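Local coordinates for protein Poly(Beta-D-mannuronate) lyase (Pseudopedobacter saltans, PDB 7O79) that probably cleaves poly(beta-D-mannuronate), the mannuronate-rich form of alginate, as a family 6 polysaccharide lyase built on a parallel beta-helix, at residues K13-A18 with D22-Q27; V34-N39 with I48-D53; N198-A203 with M208-L213; I333-S338 with N390-N395; I362-K365 with N369-Q372. All coordinates share one frame; numbering follows the deposited sequence.

Contact 1: K13-A18 with D22-Q27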
# COMPACT_ATOMS: atom_id res chain seq x y z
N LYS A 13 -9.72 23.77 25.04
CA LYS A 13 -10.89 23.86 25.92
C LYS A 13 -12.09 23.15 25.30
O LYS A 13 -12.80 22.40 25.98
CB LYS A 13 -11.22 25.33 26.20
CG LYS A 13 -10.21 26.05 27.11
CD LYS A 13 -10.88 27.13 27.96
N ALA A 14 -12.35 23.41 24.01
CA ALA A 14 -13.45 22.74 23.32
C ALA A 14 -13.26 21.23 23.30
O ALA A 14 -14.23 20.48 23.49
CB ALA A 14 -13.58 23.28 21.91
N ILE A 15 -12.03 20.76 23.10
CA ILE A 15 -11.78 19.32 23.09
C ILE A 15 -12.16 18.72 24.43
O ILE A 15 -12.81 17.67 24.50
CB ILE A 15 -10.32 19.02 22.69
CG1 ILE A 15 -10.13 19.20 21.18
CG2 ILE A 15 -9.95 17.60 23.05
CD1 ILE A 15 -8.68 19.40 20.73
N GLY A 16 -11.81 19.41 25.53
CA GLY A 16 -12.13 18.88 26.84
C GLY A 16 -13.59 19.01 27.25
O GLY A 16 -14.07 18.25 28.08
N SER A 17 -14.31 19.98 26.69
CA SER A 17 -15.67 20.25 27.13
C SER A 17 -16.74 19.74 26.17
O SER A 17 -17.92 19.72 26.53
CB SER A 17 -15.85 21.75 27.36
OG SER A 17 -16.15 22.41 26.14
N ALA A 18 -16.36 19.33 24.96
CA ALA A 18 -17.34 18.84 23.99
C ALA A 18 -18.03 17.58 24.51
O ALA A 18 -17.40 16.72 25.13
CB ALA A 18 -16.65 18.55 22.65
N ASP A 22 -21.35 16.84 19.55
CA ASP A 22 -20.92 18.21 19.31
C ASP A 22 -20.02 18.31 18.08
O ASP A 22 -19.47 17.32 17.59
CB ASP A 22 -20.14 18.75 20.51
CG ASP A 22 -21.04 19.27 21.61
OD1 ASP A 22 -22.28 19.29 21.42
OD2 ASP A 22 -20.50 19.70 22.66
N ALA A 23 -19.87 19.55 17.59
CA ALA A 23 -18.92 19.88 16.54
C ALA A 23 -18.08 21.09 16.97
O ALA A 23 -18.61 22.06 17.52
CB ALA A 23 -19.61 20.16 15.21
N ILE A 24 -16.78 21.00 16.74
CA ILE A 24 -15.81 22.05 17.05
C ILE A 24 -15.36 22.64 15.72
O ILE A 24 -14.85 21.91 14.86
CB ILE A 24 -14.63 21.49 17.86
CG1 ILE A 24 -15.14 20.75 19.09
CG2 ILE A 24 -13.67 22.62 18.28
CD1 ILE A 24 -14.07 19.92 19.84
N LEU A 25 -15.60 23.93 15.54
CA LEU A 25 -15.44 24.62 14.26
C LEU A 25 -14.29 25.61 14.36
O LEU A 25 -14.37 26.57 15.14
CB LEU A 25 -16.73 25.35 13.86
CG LEU A 25 -18.09 24.63 13.86
CD1 LEU A 25 -19.16 25.52 13.23
CD2 LEU A 25 -18.05 23.30 13.16
N MET A 26 -13.23 25.39 13.57
CA MET A 26 -12.06 26.26 13.62
C MET A 26 -12.20 27.45 12.67
O MET A 26 -12.64 27.31 11.53
CB MET A 26 -10.78 25.49 13.28
CG MET A 26 -10.43 24.38 14.28
SD MET A 26 -9.30 23.12 13.63
CE MET A 26 -7.70 23.83 14.07
N GLN A 27 -11.80 28.63 13.15
CA GLN A 27 -11.89 29.83 12.34
C GLN A 27 -10.81 29.83 11.25
O GLN A 27 -9.73 29.27 11.43
CB GLN A 27 -11.76 31.07 13.21
CG GLN A 27 -12.94 31.28 14.15
CD GLN A 27 -14.12 31.93 13.45
OE1 GLN A 27 -13.95 32.69 12.48
NE2 GLN A 27 -15.32 31.66 13.94
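The amino-terminal helix that caps the parallel beta-helix of this lyase family is packed onto strand 23-26 here, with Ala14, Ile15 and Ala18 resting on Ile24. Ile24 makes the largest single contribution and touches all three helix-segment residues. Its CG2 lies anti to the backbone N and reaches the methyl of Ala14, with CG2 and Ala14 CB 3.7 Å apart. The other branch ends at CD1, which meets the helix backbone 3.7 Å from Ala14 O and 3.9 Å from Ile15 N. The same methyl also lies 4.1 Å from Ala18 CB. The small side chains of Ala14 and Ala18 are consistent with the close approach of helix and strand. At the turn, Asp22 OD2 sits 3.5 Å from Ala18 CA and accepts a hydrogen bond from Val19 N, which ties the carboxylate to the backbone just past the helix. Strand 23-26 runs between strands 3-5 and 48-52, and Ala14 also touches Ile3 and Val5 of the former. One turn earlier on the helix, Leu11 covers Ile24 and Met26, while Ala18 meets Ile48 of strand 48-52.

Contact 2: V34-N39 with I48-D53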
# COMPACT_ATOMS: atom_id res chain seq x y z
N VAL A 34 0.53 23.94 16.20
CA VAL A 34 -0.56 23.40 17.01
C VAL A 34 -0.50 21.88 16.98
O VAL A 34 -0.73 21.26 15.94
CB VAL A 34 -1.94 23.90 16.55
CG1 VAL A 34 -3.01 23.50 17.59
CG2 VAL A 34 -1.92 25.42 16.39
N LYS A 35 -0.22 21.28 18.13
CA LYS A 35 -0.28 19.82 18.29
C LYS A 35 -1.67 19.49 18.79
O LYS A 35 -1.99 19.70 19.97
CB LYS A 35 0.81 19.33 19.24
CG LYS A 35 0.77 17.85 19.57
CD LYS A 35 1.76 17.54 20.69
CE LYS A 35 1.91 16.04 20.97
NZ LYS A 35 1.48 15.16 19.84
N ILE A 36 -2.52 18.98 17.91
CA ILE A 36 -3.91 18.70 18.25
C ILE A 36 -3.99 17.30 18.86
O ILE A 36 -3.81 16.30 18.15
CB ILE A 36 -4.80 18.81 17.00
CG1 ILE A 36 -4.74 20.23 16.45
CG2 ILE A 36 -6.23 18.44 17.32
CD1 ILE A 36 -5.44 20.40 15.13
N LEU A 37 -4.32 17.24 20.13
CA LEU A 37 -4.54 15.97 20.81
C LEU A 37 -6.05 15.82 20.99
O LEU A 37 -6.61 16.27 21.94
CB LEU A 37 -3.81 15.86 22.14
CG LEU A 37 -2.30 15.98 22.19
CD1 LEU A 37 -1.82 15.80 23.61
CD2 LEU A 37 -1.58 15.02 21.24
N PHE A 38 -6.68 15.16 20.04
CA PHE A 38 -8.13 15.02 20.00
C PHE A 38 -8.57 13.81 20.79
O PHE A 38 -8.52 12.70 20.34
CB PHE A 38 -8.55 14.93 18.54
CG PHE A 38 -9.98 15.20 18.26
CD1 PHE A 38 -10.80 15.83 19.17
CD2 PHE A 38 -10.50 14.85 17.03
CE1 PHE A 38 -12.11 16.07 18.87
CE2 PHE A 38 -11.81 15.10 16.72
CZ PHE A 38 -12.62 15.72 17.64
N ASN A 39 -9.03 14.08 22.00
CA ASN A 39 -9.43 13.07 22.93
C ASN A 39 -10.74 13.32 23.58
O ASN A 39 -10.98 12.80 24.64
CB ASN A 39 -8.38 12.85 24.01
CG ASN A 39 -8.26 14.03 24.95
OD1 ASN A 39 -8.66 15.13 24.65
ND2 ASN A 39 -7.69 13.78 26.10
N ILE A 48 -18.09 13.06 17.72
CA ILE A 48 -17.71 14.46 17.89
C ILE A 48 -16.80 14.84 16.73
O ILE A 48 -15.91 14.07 16.35
CB ILE A 48 -17.04 14.72 19.26
CG1 ILE A 48 -18.03 14.49 20.40
CG2 ILE A 48 -16.46 16.13 19.35
CD1 ILE A 48 -17.39 14.42 21.74
N THR A 49 -17.05 16.00 16.16
CA THR A 49 -16.40 16.43 14.93
C THR A 49 -15.58 17.69 15.19
O THR A 49 -16.09 18.66 15.76
CB THR A 49 -17.45 16.70 13.85
OG1 THR A 49 -18.22 15.50 13.64
CG2 THR A 49 -16.78 17.12 12.52
N LEU A 50 -14.32 17.65 14.80
CA LEU A 50 -13.48 18.82 14.66
C LEU A 50 -13.40 19.13 13.17
O LEU A 50 -13.10 18.24 12.38
CB LEU A 50 -12.08 18.56 15.21
CG LEU A 50 -11.03 19.67 15.10
CD1 LEU A 50 -11.51 20.96 15.79
CD2 LEU A 50 -9.68 19.22 15.62
N LYS A 51 -13.69 20.38 12.78
CA LYS A 51 -13.61 20.73 11.37
C LYS A 51 -13.40 22.22 11.19
O LYS A 51 -13.58 23.01 12.12
CB LYS A 51 -14.86 20.28 10.61
CG LYS A 51 -16.14 20.97 11.01
CD LYS A 51 -17.23 20.35 10.18
CE LYS A 51 -18.60 20.91 10.41
NZ LYS A 51 -19.54 20.16 9.53
N ALA A 52 -13.04 22.60 9.96
CA ALA A 52 -12.92 24.01 9.58
C ALA A 52 -14.30 24.61 9.31
O ALA A 52 -15.17 23.95 8.76
CB ALA A 52 -12.04 24.13 8.34
N ASP A 53 -14.50 25.87 9.72
CA ASP A 53 -15.69 26.61 9.26
C ASP A 53 -15.84 26.55 7.76
O ASP A 53 -16.95 26.37 7.24
CB ASP A 53 -15.62 28.07 9.72
CG ASP A 53 -15.89 28.23 11.20
OD1 ASP A 53 -16.68 27.42 11.73
OD2 ASP A 53 -15.26 29.09 11.86
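Phe38 and Leu50 face each other across the interior of the first coils of the beta-helix, where strands 35-38 and 48-52 lie on different faces. The segment axes pass 10.5 Å apart, with directions 157° from each other, too far for backbone pairing, so the gap is bridged by side chains, the Phe38 ring reaching the opposite backbone. From CB, the Phe38 side chain leaves with CG anti to the backbone N (chi1 -162°), which sends the ring across the interior. Its CE2 comes to 3.8 Å from Leu50 CB. CZ, at the far end of the ring, lies 3.8 Å from both Leu50 CB and Leu50 N. CZ also has Ile48 O at 3.9 Å and Ile48 CG2 at 4.2 Å. Phe38 and Leu50 overlap side by side, pointing opposite ways, so the ring's far end lies at the base of the leucine. The tip of Leu50 has another mate: it meets Ile36 tip to tip, with Ile36 CG2 and Leu50 CD2 3.9 Å apart. Elsewhere round the ring, Leu73 and Val75 of strand 73-83 touch Phe38, as does Ile15 of the capping helix. With an alanine in place of Phe38, a gap is likely to open beside Leu50 CB and Ile48, which would lose the ring as packing partner. The contact is dispersive, hydrocarbon against hydrocarbon with the ring also near the backbone atoms Ile48 O and Leu50 N, so it probably depends on shape rather than on directional bonds.

Contact 3: N198-A203 with M208-L213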
# COMPACT_ATOMS: atom_id res chain seq x y z
N ASN A 198 -8.32 4.58 -4.68
CA ASN A 198 -7.45 5.74 -4.59
C ASN A 198 -6.77 6.00 -5.94
O ASN A 198 -6.63 5.10 -6.78
CB ASN A 198 -6.37 5.55 -3.52
CG ASN A 198 -6.96 5.28 -2.16
OD1 ASN A 198 -7.51 6.17 -1.52
ND2 ASN A 198 -6.90 4.02 -1.74
N LEU A 199 -6.35 7.25 -6.13
CA LEU A 199 -5.61 7.68 -7.32
C LEU A 199 -4.17 8.01 -6.94
O LEU A 199 -3.92 8.85 -6.07
CB LEU A 199 -6.29 8.89 -7.95
CG LEU A 199 -5.61 9.49 -9.19
CD1 LEU A 199 -5.50 8.48 -10.33
CD2 LEU A 199 -6.37 10.71 -9.67
N PHE A 200 -3.22 7.43 -7.65
CA PHE A 200 -1.83 7.71 -7.47
C PHE A 200 -1.30 8.34 -8.77
O PHE A 200 -1.51 7.80 -9.82
CB PHE A 200 -1.01 6.46 -7.19
CG PHE A 200 -1.43 5.70 -5.98
CD1 PHE A 200 -2.54 4.89 -5.99
CD2 PHE A 200 -0.66 5.72 -4.85
CE1 PHE A 200 -2.89 4.16 -4.88
CE2 PHE A 200 -1.02 5.01 -3.75
CZ PHE A 200 -2.12 4.23 -3.76
N GLU A 201 -0.68 9.50 -8.70
CA GLU A 201 -0.10 10.11 -9.87
C GLU A 201 1.31 10.58 -9.57
O GLU A 201 1.49 11.48 -8.82
CB GLU A 201 -0.95 11.26 -10.32
CG GLU A 201 -0.52 11.88 -11.62
CD GLU A 201 -1.67 12.05 -12.55
OE1 GLU A 201 -2.81 11.96 -12.09
OE2 GLU A 201 -1.44 12.28 -13.75
N ARG A 202 2.27 10.02 -10.26
CA ARG A 202 3.67 10.29 -10.01
C ARG A 202 4.01 10.22 -8.52
O ARG A 202 4.74 11.01 -8.01
CB ARG A 202 4.11 11.60 -10.66
CG ARG A 202 4.21 11.46 -12.16
CD ARG A 202 3.93 12.72 -12.92
NE ARG A 202 4.36 12.58 -14.31
CZ ARG A 202 3.60 12.28 -15.36
NH1 ARG A 202 2.31 12.10 -15.27
NH2 ARG A 202 4.16 12.19 -16.53
N ALA A 203 3.46 9.22 -7.85
CA ALA A 203 3.64 9.00 -6.41
C ALA A 203 4.87 8.14 -6.14
O ALA A 203 4.82 7.13 -5.44
CB ALA A 203 2.38 8.39 -5.80
N MET A 208 10.13 1.77 -5.69
CA MET A 208 10.28 0.33 -5.57
C MET A 208 8.94 -0.29 -5.23
O MET A 208 8.30 -0.91 -6.08
CB MET A 208 11.32 -0.02 -4.51
CG MET A 208 12.59 0.79 -4.66
SD MET A 208 13.88 0.43 -3.48
CE MET A 208 15.08 1.67 -4.02
N GLU A 209 8.49 -0.11 -3.99
CA GLU A 209 7.20 -0.61 -3.55
C GLU A 209 6.31 0.60 -3.31
O GLU A 209 6.48 1.31 -2.33
CB GLU A 209 7.35 -1.48 -2.31
CG GLU A 209 8.32 -2.62 -2.54
CD GLU A 209 8.35 -3.62 -1.40
OE1 GLU A 209 9.38 -4.33 -1.25
OE2 GLU A 209 7.36 -3.70 -0.64
N ILE A 210 5.40 0.86 -4.26
CA ILE A 210 4.39 1.90 -4.07
C ILE A 210 3.52 1.55 -2.87
O ILE A 210 3.33 2.36 -1.95
CB ILE A 210 3.52 2.05 -5.34
CG1 ILE A 210 4.37 2.41 -6.56
CG2 ILE A 210 2.43 3.11 -5.10
CD1 ILE A 210 3.60 2.31 -7.89
N ILE A 211 2.96 0.35 -2.90
CA ILE A 211 2.22 -0.26 -1.80
C ILE A 211 3.05 -1.45 -1.34
O ILE A 211 3.54 -2.23 -2.17
CB ILE A 211 0.81 -0.68 -2.25
CG1 ILE A 211 -0.07 0.56 -2.45
CG2 ILE A 211 0.17 -1.64 -1.23
CD1 ILE A 211 -1.35 0.32 -3.25
N SER A 212 3.25 -1.56 -0.04
CA SER A 212 4.03 -2.66 0.53
C SER A 212 3.16 -3.35 1.57
O SER A 212 2.98 -2.84 2.68
CB SER A 212 5.34 -2.16 1.11
OG SER A 212 6.12 -3.23 1.63
N LEU A 213 2.62 -4.52 1.21
CA LEU A 213 1.90 -5.36 2.15
C LEU A 213 2.89 -6.25 2.90
O LEU A 213 3.64 -7.01 2.29
CB LEU A 213 0.85 -6.21 1.44
CG LEU A 213 -0.08 -5.45 0.48
CD1 LEU A 213 -1.14 -6.38 -0.10
CD2 LEU A 213 -0.74 -4.29 1.23
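Apolar packing of Phe200 against Ile210 and Ile211 accounts for the direct contact between the two segments, deep in the interior of the beta-helix. Both isoleucines use methyl groups on the one ring. Ile210 CG2 sits 4.1 Å from Phe200 CD2 and 4.2 Å from Phe200 CE2, the two side chains crossing obliquely. Ile211 crosses the phenylalanine at about a right angle; its CG1 is anti to the carbonyl carbon, and an extended chi2 of 164° carries CD1 to within 4.0 Å of Phe200 CZ. The ring is therefore flanked at two places along its length by residues on which the chain turns a corner. The aromatic contribution comes from the preceding coil: the ring of Phe161 meets that of Phe200, their planes about 20° apart. The polar interaction brackets the corner. Ser212 OG donates to Glu209 OE2 over 2.6 Å, meeting the oxygen nearly in line with its C-O bond; this short bond ties the residues before and after the corner together. The other carboxylate oxygen, OE1, has a long, weak ion pair with Arg259. Strand 194-201 runs parallel between strands 155-162 and 219-226, and Val225 of the latter touches both Phe200 and Ile210. Strand 209-214 lies between strands 175-177 and 230-236, with Glu209 against Val233 and Arg235 of the next coil.

Contact 4: I333-S338 with N390-N395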
# COMPACT_ATOMS: atom_id res chain seq x y z
N ILE A 333 4.28 -12.10 -17.26
CA ILE A 333 4.18 -12.79 -15.99
C ILE A 333 5.51 -13.48 -15.75
O ILE A 333 5.95 -14.28 -16.58
CB ILE A 333 3.01 -13.78 -15.95
CG1 ILE A 333 1.70 -13.05 -16.30
CG2 ILE A 333 2.94 -14.48 -14.58
CD1 ILE A 333 0.42 -13.90 -16.26
N ASN A 334 6.16 -13.14 -14.64
CA ASN A 334 7.44 -13.71 -14.26
C ASN A 334 7.16 -14.71 -13.14
O ASN A 334 6.91 -14.31 -12.00
CB ASN A 334 8.40 -12.60 -13.86
CG ASN A 334 9.78 -13.11 -13.47
OD1 ASN A 334 10.11 -14.27 -13.63
ND2 ASN A 334 10.60 -12.21 -12.97
N ILE A 335 7.13 -16.00 -13.48
CA ILE A 335 6.90 -17.07 -12.51
C ILE A 335 8.26 -17.49 -11.98
O ILE A 335 8.98 -18.27 -12.60
CB ILE A 335 6.14 -18.24 -13.13
CG1 ILE A 335 4.91 -17.75 -13.91
CG2 ILE A 335 5.70 -19.25 -12.06
CD1 ILE A 335 4.21 -18.84 -14.70
N GLY A 336 8.65 -16.92 -10.83
CA GLY A 336 9.93 -17.25 -10.25
C GLY A 336 10.95 -16.13 -10.29
O GLY A 336 12.11 -16.37 -10.62
N GLY A 337 10.54 -14.91 -9.96
CA GLY A 337 11.49 -13.82 -9.90
C GLY A 337 12.52 -14.04 -8.80
O GLY A 337 12.27 -14.75 -7.83
N SER A 338 13.70 -13.43 -8.98
CA SER A 338 14.78 -13.42 -7.97
C SER A 338 15.12 -14.82 -7.47
O SER A 338 15.15 -15.09 -6.26
CB SER A 338 14.45 -12.49 -6.81
OG SER A 338 14.07 -11.23 -7.31
N ASN A 390 2.12 -25.46 -11.53
CA ASN A 390 1.13 -24.41 -11.64
C ASN A 390 0.10 -24.80 -12.69
O ASN A 390 0.37 -25.62 -13.57
CB ASN A 390 1.80 -23.08 -12.02
CG ASN A 390 2.77 -22.61 -10.96
OD1 ASN A 390 2.36 -22.39 -9.81
ND2 ASN A 390 4.05 -22.46 -11.32
N ILE A 391 -1.10 -24.22 -12.60
CA ILE A 391 -2.12 -24.41 -13.62
C ILE A 391 -2.03 -23.23 -14.58
O ILE A 391 -2.34 -22.09 -14.21
CB ILE A 391 -3.52 -24.56 -13.01
CG1 ILE A 391 -3.54 -25.74 -12.04
CG2 ILE A 391 -4.55 -24.77 -14.10
CD1 ILE A 391 -4.95 -26.14 -11.60
N LEU A 392 -1.57 -23.49 -15.80
CA LEU A 392 -1.29 -22.48 -16.80
C LEU A 392 -2.05 -22.77 -18.08
O LEU A 392 -1.80 -23.78 -18.74
CB LEU A 392 0.20 -22.43 -17.15
CG LEU A 392 1.17 -21.59 -16.36
CD1 LEU A 392 2.56 -22.12 -16.62
CD2 LEU A 392 1.06 -20.17 -16.87
N GLY A 393 -2.94 -21.87 -18.46
CA GLY A 393 -3.57 -21.99 -19.76
C GLY A 393 -4.51 -20.83 -19.97
O GLY A 393 -4.68 -19.97 -19.11
N SER A 394 -5.11 -20.82 -21.16
CA SER A 394 -6.08 -19.79 -21.53
C SER A 394 -5.49 -18.39 -21.38
O SER A 394 -6.21 -17.42 -21.15
CB SER A 394 -7.36 -19.92 -20.71
OG SER A 394 -8.01 -21.15 -20.98
N ASN A 395 -4.18 -18.27 -21.50
CA ASN A 395 -3.53 -16.97 -21.54
C ASN A 395 -3.32 -16.58 -23.00
O ASN A 395 -2.95 -17.41 -23.83
CB ASN A 395 -2.21 -17.01 -20.78
CG ASN A 395 -2.42 -17.30 -19.32
OD1 ASN A 395 -3.19 -16.61 -18.67
ND2 ASN A 395 -1.77 -18.34 -18.81
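The torsions of Ile335 send one branch to Leu392 and the other to Asn390. With chi1 at -49°, CG2 lies anti to the backbone N and CG1 beside it; an extended chi2 of 172° then carries CD1 outward to the leucine. There the two side chains meet tip to tip, Ile335 CD1 standing 4.0 Å from Leu392 CD2 and 4.1 Å from Leu392 CD1, so that one methyl faces both ends of the leucine fork. The other branch deals with a polar neighbour. Ile335 and Asn390 lie alongside one another, pointing in opposite senses, and Ile335 CG2 comes to 3.7 Å from Asn390 ND2. This is a van der Waals approach, for the amide has its own partners in the coil before: Asn390 OD1 accepts from Asn355 N, and ND2 donates to Pro352 O. Those two bonds fix the rotation of the amide, leaving the isoleucine methyl beside its nitrogen. Strand 391-397, the last strand in the model, pairs with strand 356-364, while strand 333-337 pairs with strand 371-373, so the contact reaches between two faces of the beta-helix near its end away from the amino-terminal helix. Ile371 fills in between, touching both Ile335 and Leu392. The interface is thus mixed: a methyl cluster with Ile335 buried and Leu392 exposed, bordered by an amide already bonded through both OD1 and ND2 to backbone groups, which probably lowers the cost of lying beside hydrocarbon.

Contact 5: I362-K365 with N369-Q372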
# COMPACT_ATOMS: atom_id res chain seq x y z
N ILE A 362 -1.75 -10.64 -22.38
CA ILE A 362 -0.37 -10.16 -22.25
C ILE A 362 0.16 -9.67 -23.60
O ILE A 362 -0.06 -10.29 -24.64
CB ILE A 362 0.59 -11.26 -21.72
CG1 ILE A 362 0.07 -11.93 -20.45
CG2 ILE A 362 1.97 -10.69 -21.48
CD1 ILE A 362 0.44 -13.41 -20.38
N SER A 363 0.91 -8.57 -23.55
CA SER A 363 1.83 -8.20 -24.62
C SER A 363 3.03 -7.51 -24.01
O SER A 363 2.92 -6.86 -22.96
CB SER A 363 1.13 -7.33 -25.68
OG SER A 363 1.15 -5.96 -25.33
N THR A 364 4.21 -7.71 -24.63
CA THR A 364 5.48 -7.18 -24.16
C THR A 364 6.13 -6.39 -25.29
O THR A 364 5.93 -6.70 -26.47
CB THR A 364 6.46 -8.30 -23.68
OG1 THR A 364 6.99 -9.03 -24.81
CG2 THR A 364 5.79 -9.26 -22.69
N LYS A 365 6.91 -5.38 -24.91
CA LYS A 365 7.59 -4.54 -25.90
C LYS A 365 8.58 -5.33 -26.75
O LYS A 365 8.75 -5.06 -27.94
CB LYS A 365 8.31 -3.38 -25.20
CG LYS A 365 7.38 -2.33 -24.63
CD LYS A 365 8.18 -1.19 -24.00
CE LYS A 365 7.28 -0.01 -23.63
NZ LYS A 365 6.59 -0.21 -22.31
N ASN A 369 8.95 -13.29 -23.72
CA ASN A 369 8.74 -13.40 -22.27
C ASN A 369 7.38 -12.88 -21.81
O ASN A 369 7.28 -12.29 -20.73
CB ASN A 369 9.86 -12.72 -21.48
CG ASN A 369 11.23 -13.23 -21.87
OD1 ASN A 369 11.48 -14.44 -21.87
ND2 ASN A 369 12.14 -12.31 -22.17
N ALA A 370 6.33 -13.13 -22.59
CA ALA A 370 4.98 -12.89 -22.08
C ALA A 370 4.75 -13.67 -20.79
O ALA A 370 4.23 -13.14 -19.80
CB ALA A 370 3.94 -13.26 -23.13
N ILE A 371 5.10 -14.95 -20.80
CA ILE A 371 5.19 -15.74 -19.58
C ILE A 371 6.61 -16.27 -19.50
O ILE A 371 7.13 -16.86 -20.45
CB ILE A 371 4.16 -16.88 -19.55
CG1 ILE A 371 2.76 -16.29 -19.71
CG2 ILE A 371 4.26 -17.65 -18.25
CD1 ILE A 371 1.68 -17.25 -19.45
N GLN A 372 7.26 -15.99 -18.38
CA GLN A 372 8.65 -16.35 -18.15
C GLN A 372 8.68 -17.15 -16.86
O GLN A 372 8.38 -16.60 -15.80
CB GLN A 372 9.50 -15.08 -18.03
CG GLN A 372 10.90 -15.28 -17.55
CD GLN A 372 11.63 -13.97 -17.49
OE1 GLN A 372 11.66 -13.20 -18.46
NE2 GLN A 372 12.21 -13.67 -16.32
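The flat groups between Ile362, Thr364 and Ala370 are peptide units rather than rings, and methyl groups meet them at their carbonyl oxygens. In the peptide linking Ala370 to Ile371, Ala370 O has Ile362 CG2 at 3.7 Å and Ile362 CD1 at 3.8 Å. The preceding peptide offers Asn369 O to Thr364 CG2 at 3.9 Å. The contact closes a short connection of the parallel beta-helix, where the chain leaves strand 356-364 and enters strand 371-373 on another face of the same coil. Ala370 O also takes a probable hydrogen bond from the backbone N of Ile333 in the coil before, so the two methyls pack beside a carbonyl that is already engaged. The nearest approach between hydrocarbon groups is Ile362 CG2 to Ala370 CB, at 3.6 Å. Thr364 adds another methyl from the same strand: its chi1 of 73° places OG1 between the backbone N and the carbonyl carbon and leaves CG2 anti to the carbonyl carbon, 3.8 Å from Ala370 CA, while OG1 is hydrogen-bonded to Lys368 O. The threonine thus bonds to the connection through its hydroxyl and packs on it through its methyl. Cutting Ile362 back to an alanine would probably open a gap over Ala370 and leave Ile371 CG1 without the methyl that meets it. Val397 of the following coil touches Ala370, and Ile333 of the one before touches Ile362. The longer branch of Ile362 crosses Ile371 at about a right angle, its CD1 ending 3.8 Å from Ile371 CG1.

Contacts 1 and 2 lie at one end of the beta-helix, their centres about 7 Å apart, and share neighbouring strands 23-26 and 48-52; Ile24 N probably hydrogen-bonds to Thr49 O between them. Contacts 4 and 5 sit toward the other end, contact 5 nested in the loop that contact 4 closes, with strands 333-337 and 371-373 paired. Contact 3 stands between, near the centre of the chain. Contacts 1 to 3 are buried, and Phe38 and Phe200 give contacts 2 and 3 the aromatic bulk that the others lack. The partly buried contacts 4 and 5 rely on aliphatic methyls lying beside amide and carbonyl groups.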